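Local coordinates for chitin deacetylase 1 (Bombyx mori, PDB 5ZNT), which hydrolyses the N-acetyl groups of N-acetylglucosamine residues in chitin, a zinc-dependent reaction that yields chitosan and acetate, at residues A165-S170 with T302-I307; W182-Y187 with V208-M213. One frame throughout, in Å; residues are numbered along the deposited sequence.

Contact 1 (A165-S170 with T302-I307); sequences AFLYDS and TMTQVI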
ATOM      1  N   ALA A 165     -12.647  -5.086  10.666  1.00 23.11           N
ATOM      2  CA  ALA A 165     -12.394  -6.176   9.730  1.00 26.81           C
ATOM      3  C   ALA A 165     -11.542  -5.714   8.549  1.00 26.84           C
ATOM      4  O   ALA A 165     -11.727  -6.159   7.418  1.00 27.18           O
ATOM      5  CB  ALA A 165     -13.697  -6.815   9.246  1.00 30.81           C
ATOM      6  N   PHE A 166     -10.594  -4.821   8.811  1.00 24.82           N
ATOM      7  CA  PHE A 166      -9.562  -4.562   7.819  1.00 22.08           C
ATOM      8  C   PHE A 166      -8.592  -5.742   7.805  1.00 26.03           C
ATOM      9  O   PHE A 166      -8.410  -6.429   8.814  1.00 26.91           O
ATOM     10  CB  PHE A 166      -8.825  -3.254   8.129  1.00 19.28           C
ATOM     11  CG  PHE A 166      -9.578  -2.004   7.697  1.00 23.07           C
ATOM     12  CD1 PHE A 166      -9.630  -1.633   6.354  1.00 21.94           C
ATOM     13  CD2 PHE A 166     -10.242  -1.216   8.629  1.00 21.19           C
ATOM     14  CE1 PHE A 166     -10.321  -0.495   5.960  1.00 19.83           C
ATOM     15  CE2 PHE A 166     -10.932  -0.066   8.236  1.00 21.45           C
ATOM     16  CZ  PHE A 166     -10.976   0.287   6.899  1.00 16.48           C
ATOM     17  N   LEU A 167      -7.971  -5.986   6.649  1.00 22.49           N
ATOM     18  CA  LEU A 167      -7.059  -7.123   6.552  1.00 22.75           C
ATOM     19  C   LEU A 167      -5.651  -6.746   6.997  1.00 23.17           C
ATOM     20  O   LEU A 167      -5.011  -7.476   7.762  1.00 24.76           O
ATOM     21  CB  LEU A 167      -7.035  -7.657   5.124  1.00 23.35           C
ATOM     22  CG  LEU A 167      -6.066  -8.812   4.851  1.00 23.38           C
ATOM     23  CD1 LEU A 167      -6.459 -10.044   5.693  1.00 27.46           C
ATOM     24  CD2 LEU A 167      -6.033  -9.116   3.347  1.00 22.32           C
ATOM     25  N   TYR A 168      -5.143  -5.612   6.532  1.00 17.84           N
ATOM     26  CA  TYR A 168      -3.758  -5.307   6.823  1.00 19.48           C
ATOM     27  C   TYR A 168      -3.566  -3.820   6.993  1.00 21.46           C
ATOM     28  O   TYR A 168      -4.321  -2.999   6.456  1.00 21.57           O
ATOM     29  CB  TYR A 168      -2.811  -5.813   5.729  1.00 19.20           C
ATOM     30  CG  TYR A 168      -2.951  -5.090   4.403  1.00 21.87           C
ATOM     31  CD1 TYR A 168      -2.198  -3.949   4.124  1.00 18.27           C
ATOM     32  CD2 TYR A 168      -3.849  -5.537   3.444  1.00 18.40           C
ATOM     33  CE1 TYR A 168      -2.327  -3.278   2.904  1.00 18.79           C
ATOM     34  CE2 TYR A 168      -3.995  -4.867   2.225  1.00 20.76           C
ATOM     35  CZ  TYR A 168      -3.223  -3.750   1.965  1.00 18.55           C
ATOM     36  OH  TYR A 168      -3.366  -3.078   0.777  1.00 18.70           O
ATOM     37  N   ASP A 169      -2.511  -3.495   7.726  1.00 19.51           N
ATOM     38  CA  ASP A 169      -1.950  -2.166   7.798  1.00 18.01           C
ATOM     39  C   ASP A 169      -0.622  -2.137   7.050  1.00 21.64           C
ATOM     40  O   ASP A 169       0.102  -3.138   6.998  1.00 21.17           O
ATOM     41  CB  ASP A 169      -1.734  -1.762   9.253  1.00 20.90           C
ATOM     42  CG  ASP A 169      -0.985  -0.476   9.376  1.00 21.80           C
ATOM     43  OD1 ASP A 169      -1.566   0.573   9.035  1.00 20.07           O
ATOM     44  OD2 ASP A 169       0.194  -0.495   9.778  1.00 21.49           O
ATOM     45  N   SER A 170      -0.311  -0.986   6.451  1.00 17.36           N
ATOM     46  CA  SER A 170       1.019  -0.721   5.892  1.00 21.36           C
ATOM     47  C   SER A 170       1.396   0.699   6.308  1.00 18.13           C
ATOM     48  O   SER A 170       1.481   1.627   5.498  1.00 19.07           O
ATOM     49  CB  SER A 170       1.080  -0.893   4.374  1.00 20.47           C
ATOM     50  OG  SER A 170       2.445  -0.817   3.932  1.00 15.99           O
ATOM     51  N   THR A 302      -0.156  -6.653  -5.961  1.00 21.44           N
ATOM     52  CA  THR A 302      -0.778  -5.824  -4.936  1.00 18.82           C
ATOM     53  C   THR A 302      -0.378  -6.302  -3.544  1.00 22.79           C
ATOM     54  O   THR A 302       0.151  -7.402  -3.355  1.00 21.51           O
ATOM     55  CB  THR A 302      -2.297  -5.856  -5.053  1.00 16.44           C
ATOM     56  OG1 THR A 302      -2.777  -7.144  -4.654  1.00 18.38           O
ATOM     57  CG2 THR A 302      -2.749  -5.585  -6.489  1.00 17.49           C
ATOM     58  N   MET A 303      -0.696  -5.478  -2.545  1.00 17.51           N
ATOM     59  CA  MET A 303      -0.433  -5.868  -1.158  1.00 22.44           C
ATOM     60  C   MET A 303      -1.256  -7.080  -0.762  1.00 22.69           C
ATOM     61  O   MET A 303      -0.755  -7.995  -0.101  1.00 21.71           O
ATOM     62  CB  MET A 303      -0.743  -4.710  -0.217  1.00 19.60           C
ATOM     63  CG  MET A 303      -0.074  -3.437  -0.601  1.00 30.11           C
ATOM     64  SD  MET A 303       1.594  -3.469   0.016  1.00 41.16           S
ATOM     65  CE  MET A 303       1.446  -2.278   1.259  1.00 25.66           C
ATOM     66  N   THR A 304      -2.553  -7.069  -1.097  1.00 19.98           N
ATOM     67  CA  THR A 304      -3.388  -8.231  -0.817  1.00 19.23           C
ATOM     68  C   THR A 304      -2.801  -9.484  -1.459  1.00 22.19           C
ATOM     69  O   THR A 304      -2.824 -10.565  -0.860  1.00 23.50           O
ATOM     70  CB  THR A 304      -4.815  -7.987  -1.313  1.00 24.68           C
ATOM     71  OG1 THR A 304      -5.446  -7.015  -0.474  1.00 22.15           O
ATOM     72  CG2 THR A 304      -5.663  -9.289  -1.293  1.00 23.20           C
ATOM     73  N   GLN A 305      -2.235  -9.350  -2.665  1.00 22.86           N
ATOM     74  CA  GLN A 305      -1.651 -10.510  -3.335  1.00 23.21           C
ATOM     75  C   GLN A 305      -0.406 -11.023  -2.610  1.00 23.31           C
ATOM     76  O   GLN A 305      -0.131 -12.229  -2.647  1.00 26.94           O
ATOM     77  CB  GLN A 305      -1.339 -10.164  -4.791  1.00 16.87           C
ATOM     78  CG  GLN A 305      -2.590 -10.209  -5.644  1.00 19.56           C
ATOM     79  CD  GLN A 305      -2.415  -9.643  -7.026  1.00 22.70           C
ATOM     80  OE1 GLN A 305      -1.407  -9.006  -7.340  1.00 21.50           O
ATOM     81  NE2 GLN A 305      -3.399  -9.893  -7.881  1.00 24.71           N
ATOM     82  N   VAL A 306       0.352 -10.144  -1.948  1.00 19.20           N
ATOM     83  CA  VAL A 306       1.454 -10.622  -1.115  1.00 20.64           C
ATOM     84  C   VAL A 306       0.911 -11.503   0.004  1.00 26.84           C
ATOM     85  O   VAL A 306       1.388 -12.623   0.225  1.00 24.38           O
ATOM     86  CB  VAL A 306       2.281  -9.453  -0.551  1.00 21.45           C
ATOM     87  CG1 VAL A 306       3.348  -9.992   0.424  1.00 21.65           C
ATOM     88  CG2 VAL A 306       2.960  -8.696  -1.663  1.00 18.11           C
ATOM     89  N   ILE A 307      -0.111 -11.014   0.712  1.00 20.26           N
ATOM     90  CA  ILE A 307      -0.694 -11.780   1.811  1.00 23.91           C
ATOM     91  C   ILE A 307      -1.241 -13.115   1.311  1.00 27.22           C
ATOM     92  O   ILE A 307      -1.127 -14.141   1.990  1.00 24.71           O
ATOM     93  CB  ILE A 307      -1.781 -10.947   2.524  1.00 23.41           C
ATOM     94  CG1 ILE A 307      -1.155  -9.718   3.188  1.00 25.63           C
ATOM     95  CG2 ILE A 307      -2.547 -11.797   3.554  1.00 24.07           C
ATOM     96  CD1 ILE A 307      -2.191  -8.708   3.766  1.00 26.68           C
TER

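Contact 2 (W182-Y187 with V208-M213); sequences WPYTMY and VWEMVM. Unlike the reference sequence in segment 182-187: W182 (reference Cys).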
ATOM      1  N   TRP A 182      10.017  -9.791   6.101  1.00 19.06           N
ATOM      2  CA  TRP A 182       8.764 -10.253   5.527  1.00 24.75           C
ATOM      3  C   TRP A 182       7.593  -9.644   6.305  1.00 25.49           C
ATOM      4  O   TRP A 182       7.745  -9.286   7.481  1.00 22.34           O
ATOM      5  CB  TRP A 182       8.684 -11.786   5.580  1.00 23.34           C
ATOM      6  CG  TRP A 182       9.428 -12.433   4.450  1.00 25.05           C
ATOM      7  CD1 TRP A 182      10.789 -12.631   4.354  1.00 27.93           C
ATOM      8  CD2 TRP A 182       8.860 -12.931   3.230  1.00 21.28           C
ATOM      9  NE1 TRP A 182      11.090 -13.236   3.147  1.00 23.43           N
ATOM     10  CE2 TRP A 182       9.924 -13.438   2.448  1.00 21.25           C
ATOM     11  CE3 TRP A 182       7.547 -13.028   2.738  1.00 21.33           C
ATOM     12  CZ2 TRP A 182       9.721 -13.999   1.189  1.00 23.91           C
ATOM     13  CZ3 TRP A 182       7.349 -13.584   1.481  1.00 22.78           C
ATOM     14  CH2 TRP A 182       8.432 -14.071   0.726  1.00 23.48           C
ATOM     15  N   PRO A 183       6.417  -9.523   5.680  1.00 25.90           N
ATOM     16  CA  PRO A 183       5.219  -9.128   6.443  1.00 21.11           C
ATOM     17  C   PRO A 183       5.035 -10.039   7.646  1.00 27.63           C
ATOM     18  O   PRO A 183       5.539 -11.168   7.678  1.00 28.72           O
ATOM     19  CB  PRO A 183       4.067  -9.300   5.441  1.00 19.08           C
ATOM     20  CG  PRO A 183       4.715  -9.134   4.093  1.00 24.26           C
ATOM     21  CD  PRO A 183       6.133  -9.696   4.241  1.00 21.46           C
ATOM     22  N   TYR A 184       4.303  -9.541   8.639  1.00 21.94           N
ATOM     23  CA  TYR A 184       4.034 -10.315   9.839  1.00 25.81           C
ATOM     24  C   TYR A 184       2.643  -9.954  10.338  1.00 27.88           C
ATOM     25  O   TYR A 184       2.105  -8.894  10.005  1.00 25.44           O
ATOM     26  CB  TYR A 184       5.120 -10.074  10.909  1.00 22.38           C
ATOM     27  CG  TYR A 184       5.333  -8.622  11.264  1.00 24.40           C
ATOM     28  CD1 TYR A 184       4.543  -8.001  12.232  1.00 22.75           C
ATOM     29  CD2 TYR A 184       6.331  -7.873  10.647  1.00 24.99           C
ATOM     30  CE1 TYR A 184       4.722  -6.672  12.558  1.00 22.86           C
ATOM     31  CE2 TYR A 184       6.515  -6.536  10.957  1.00 23.49           C
ATOM     32  CZ  TYR A 184       5.706  -5.946  11.912  1.00 24.41           C
ATOM     33  OH  TYR A 184       5.884  -4.629  12.237  1.00 25.34           O
ATOM     34  N   THR A 185       2.030 -10.861  11.096  1.00 25.45           N
ATOM     35  CA  THR A 185       0.772 -10.520  11.747  1.00 28.40           C
ATOM     36  C   THR A 185       1.053  -9.929  13.125  1.00 32.38           C
ATOM     37  O   THR A 185       2.132 -10.097  13.697  1.00 28.88           O
ATOM     38  CB  THR A 185      -0.162 -11.731  11.869  1.00 37.91           C
ATOM     39  OG1 THR A 185       0.397 -12.695  12.759  1.00 45.25           O
ATOM     40  CG2 THR A 185      -0.381 -12.379  10.515  1.00 41.14           C
ATOM     41  N   MET A 186       0.081  -9.189  13.641  1.00 28.04           N
ATOM     42  CA  MET A 186       0.275  -8.488  14.896  1.00 24.45           C
ATOM     43  C   MET A 186      -0.196  -9.295  16.110  1.00 27.70           C
ATOM     44  O   MET A 186      -0.327  -8.726  17.196  1.00 26.76           O
ATOM     45  CB  MET A 186      -0.437  -7.129  14.862  1.00 29.16           C
ATOM     46  CG  MET A 186       0.078  -6.131  13.806  1.00 39.52           C
ATOM     47  SD  MET A 186       1.774  -5.554  14.094  1.00 53.75           S
ATOM     48  CE  MET A 186       1.820  -5.514  15.854  1.00 24.79           C
ATOM     49  N   TYR A 187      -0.454 -10.599  15.953  1.00 23.64           N
ATOM     50  CA  TYR A 187      -0.815 -11.412  17.115  1.00 28.67           C
ATOM     51  C   TYR A 187       0.329 -11.483  18.121  1.00 29.67           C
ATOM     52  O   TYR A 187       0.097 -11.637  19.325  1.00 32.32           O
ATOM     53  CB  TYR A 187      -1.173 -12.832  16.693  1.00 30.29           C
ATOM     54  CG  TYR A 187      -2.459 -13.029  15.930  1.00 38.47           C
ATOM     55  CD1 TYR A 187      -3.699 -12.912  16.562  1.00 34.29           C
ATOM     56  CD2 TYR A 187      -2.435 -13.398  14.584  1.00 42.79           C
ATOM     57  CE1 TYR A 187      -4.879 -13.133  15.869  1.00 33.71           C
ATOM     58  CE2 TYR A 187      -3.611 -13.617  13.881  1.00 43.47           C
ATOM     59  CZ  TYR A 187      -4.826 -13.491  14.528  1.00 44.77           C
ATOM     60  OH  TYR A 187      -5.977 -13.714  13.803  1.00 45.92           O
ATOM     61  N   VAL A 208      -4.402  -8.577  12.813  1.00 21.90           N
ATOM     62  CA  VAL A 208      -4.191  -7.687  11.674  1.00 24.90           C
ATOM     63  C   VAL A 208      -2.841  -8.019  11.068  1.00 26.64           C
ATOM     64  O   VAL A 208      -1.860  -8.216  11.792  1.00 26.25           O
ATOM     65  CB  VAL A 208      -4.213  -6.195  12.089  1.00 28.22           C
ATOM     66  CG1 VAL A 208      -4.036  -5.294  10.861  1.00 25.70           C
ATOM     67  CG2 VAL A 208      -5.517  -5.843  12.854  1.00 25.48           C
ATOM     68  N   TRP A 209      -2.770  -8.031   9.743  1.00 19.41           N
ATOM     69  CA  TRP A 209      -1.490  -8.178   9.066  1.00 19.86           C
ATOM     70  C   TRP A 209      -0.778  -6.837   9.008  1.00 22.95           C
ATOM     71  O   TRP A 209      -1.409  -5.783   8.887  1.00 22.79           O
ATOM     72  CB  TRP A 209      -1.686  -8.707   7.646  1.00 19.99           C
ATOM     73  CG  TRP A 209      -2.066 -10.137   7.562  1.00 28.08           C
ATOM     74  CD1 TRP A 209      -3.333 -10.667   7.613  1.00 28.69           C
ATOM     75  CD2 TRP A 209      -1.173 -11.244   7.394  1.00 24.42           C
ATOM     76  NE1 TRP A 209      -3.276 -12.037   7.482  1.00 30.09           N
ATOM     77  CE2 TRP A 209      -1.964 -12.417   7.355  1.00 25.54           C
ATOM     78  CE3 TRP A 209       0.218 -11.357   7.276  1.00 28.77           C
ATOM     79  CZ2 TRP A 209      -1.411 -13.694   7.199  1.00 30.48           C
ATOM     80  CZ3 TRP A 209       0.770 -12.628   7.118  1.00 34.87           C
ATOM     81  CH2 TRP A 209      -0.051 -13.781   7.082  1.00 32.13           C
ATOM     82  N   GLU A 210       0.554  -6.876   9.084  1.00 21.75           N
ATOM     83  CA  GLU A 210       1.371  -5.690   8.863  1.00 19.69           C
ATOM     84  C   GLU A 210       2.182  -5.884   7.590  1.00 24.88           C
ATOM     85  O   GLU A 210       3.135  -6.673   7.571  1.00 21.86           O
ATOM     86  CB  GLU A 210       2.304  -5.391  10.036  1.00 22.33           C
ATOM     87  CG  GLU A 210       3.222  -4.183   9.769  1.00 21.61           C
ATOM     88  CD  GLU A 210       2.409  -2.907   9.538  1.00 23.07           C
ATOM     89  OE1 GLU A 210       1.386  -2.740  10.225  1.00 23.56           O
ATOM     90  OE2 GLU A 210       2.788  -2.069   8.695  1.00 17.43           O
ATOM     91  N   MET A 211       1.837  -5.131   6.545  1.00 21.66           N
ATOM     92  CA  MET A 211       2.662  -5.082   5.338  1.00 19.69           C
ATOM     93  C   MET A 211       3.796  -4.109   5.613  1.00 20.59           C
ATOM     94  O   MET A 211       3.781  -2.947   5.202  1.00 19.62           O
ATOM     95  CB  MET A 211       1.835  -4.667   4.126  1.00 18.02           C
ATOM     96  CG  MET A 211       0.909  -5.774   3.635  1.00 24.53           C
ATOM     97  SD  MET A 211       1.801  -7.256   3.060  1.00 29.24           S
ATOM     98  CE  MET A 211       2.857  -6.571   1.771  1.00 23.84           C
ATOM     99  N   VAL A 212       4.814  -4.617   6.319  1.00 20.99           N
ATOM    100  CA  VAL A 212       5.812  -3.741   6.911  1.00 15.79           C
ATOM    101  C   VAL A 212       6.548  -2.985   5.822  1.00 20.47           C
ATOM    102  O   VAL A 212       6.784  -3.499   4.718  1.00 22.76           O
ATOM    103  CB  VAL A 212       6.772  -4.565   7.798  1.00 22.60           C
ATOM    104  CG1 VAL A 212       7.524  -5.638   6.976  1.00 17.75           C
ATOM    105  CG2 VAL A 212       7.743  -3.668   8.551  1.00 20.60           C
ATOM    106  N   MET A 213       6.897  -1.740   6.117  1.00 19.83           N
ATOM    107  CA  MET A 213       7.552  -0.855   5.158  1.00 19.86           C
ATOM    108  C   MET A 213       9.043  -0.864   5.485  1.00 26.23           C
ATOM    109  O   MET A 213       9.515  -0.101   6.325  1.00 21.85           O
ATOM    110  CB  MET A 213       6.955   0.552   5.219  1.00 18.81           C
ATOM    111  CG  MET A 213       5.451   0.596   4.864  1.00 20.36           C
ATOM    112  SD  MET A 213       4.703   2.256   5.077  1.00 21.04           S
ATOM    113  CE  MET A 213       5.431   3.170   3.735  1.00 16.82           C
TER

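Contact 1 (A165-S170 with T302-I307)
Y168 and M303 meet with Y168 CG set between the backbone N and the carbonyl carbon (chi1 68°). The ring lies against the first turn of the helix. M303 carries its CG anti to its own carbonyl carbon, and its chain bends at chi2 (-82°) and again at chi3. M303 CB lies 3.2 Å from Y168 OH and 3.4 Å from Y168 CZ, with the two side chains crossing at about a right angle. M303 CE lies 3.2 Å from S170 OG and 3.4 Å from S170 CB. At that distance the two carbons are pressed closely together. T304 OG1 sits at the edge of the Y168 ring, 3.7 Å from CE2. I307 sends CD1 to the root of the tyrosine, 3.6 Å from Y168 CB. I307 CD1 also meets L167 CD2, 3.9 Å away, the two side chains tip to tip.

No hydrogen bond joins the two segments. The polar ends have partners elsewhere: Y168 OH and T304 OG1 both bond to E97 OE2, and S170 OG bonds to the carbonyl of M211. The helix start is fixed by a capping box. Q305 N bonds to T302 OG1 at 3.0 Å, and T302 N bonds back to Q305 OE1.

The contact lies in the carbohydrate esterase 4 deacetylase domain. It joins strand 168-169 of the mixed sheet to helix 303-311, which follows strand 298-300 of the parallel sheet. A Schellman motif at A165 ends helix 154-163. Strand 209-214 runs parallel beside strand 168-169, and E97 and A99 of strand 97-100 also touch the contact.

Contact 2 (W182-Y187 with V208-M213)
Y184 and E210 form the hydrogen-bonded pair of this antiparallel bridge. E210 N donates to Y184 O at 2.7 Å; the return bond, Y184 N to E210 O, is longer at 3.3 Å. M186 N adds a third bond, to V208 O, at 2.9 Å. T185 and W209 make the adjoining non-hydrogen-bonded pair. Together they join strand 184-185 to strand 209-214 in the mixed sheet. M211 then centres an inverse gamma turn, where the longer strand is broken.

On the face bearing T185 and W209, the methyl CG2 of T185 lies over the centre of the W209 six-membered ring, 3.3 Å from its centroid. This is a close CH-pi contact. On the face of Y184 and E210, the glutamate CB lies over the tyrosine ring, offset toward its rim, 4.0 Å from the centroid. The two side chains run alongside each other, with ring and carboxylate planes turned 43° apart. Their polar ends bond elsewhere, Y184 OH to H192 NE2 and E210 OE2 to the backbone N of I172. V212 CB packs 3.7 Å from Y184 CE2. Further out, P183 CG rests 3.6 Å from M211 SD.

In the fold
The contacts lie about 9 Å apart, centre to centre, in the mixed sheet, where strands 168-169 and 209-214 are parallel neighbours. Along the chain, contact 2 (182-187, 208-213) falls wholly between the two segments of contact 1. D169 O and M211 N, 2.7 Å apart, probably hydrogen-bond across the contacts. D169 OD2 and E210 OE1 are 2.6 Å apart, consistent with a proton shared between the carboxylates. M211 packs on M303, V306 and I307. Together the contacts tie the mixed sheet to helix 303-311 and thus to the parallel sheet, whose strand 97-100 leads into zinc ligand H101. The S170 side chain is about 9 Å from that of H101 and about 12 Å from the zinc.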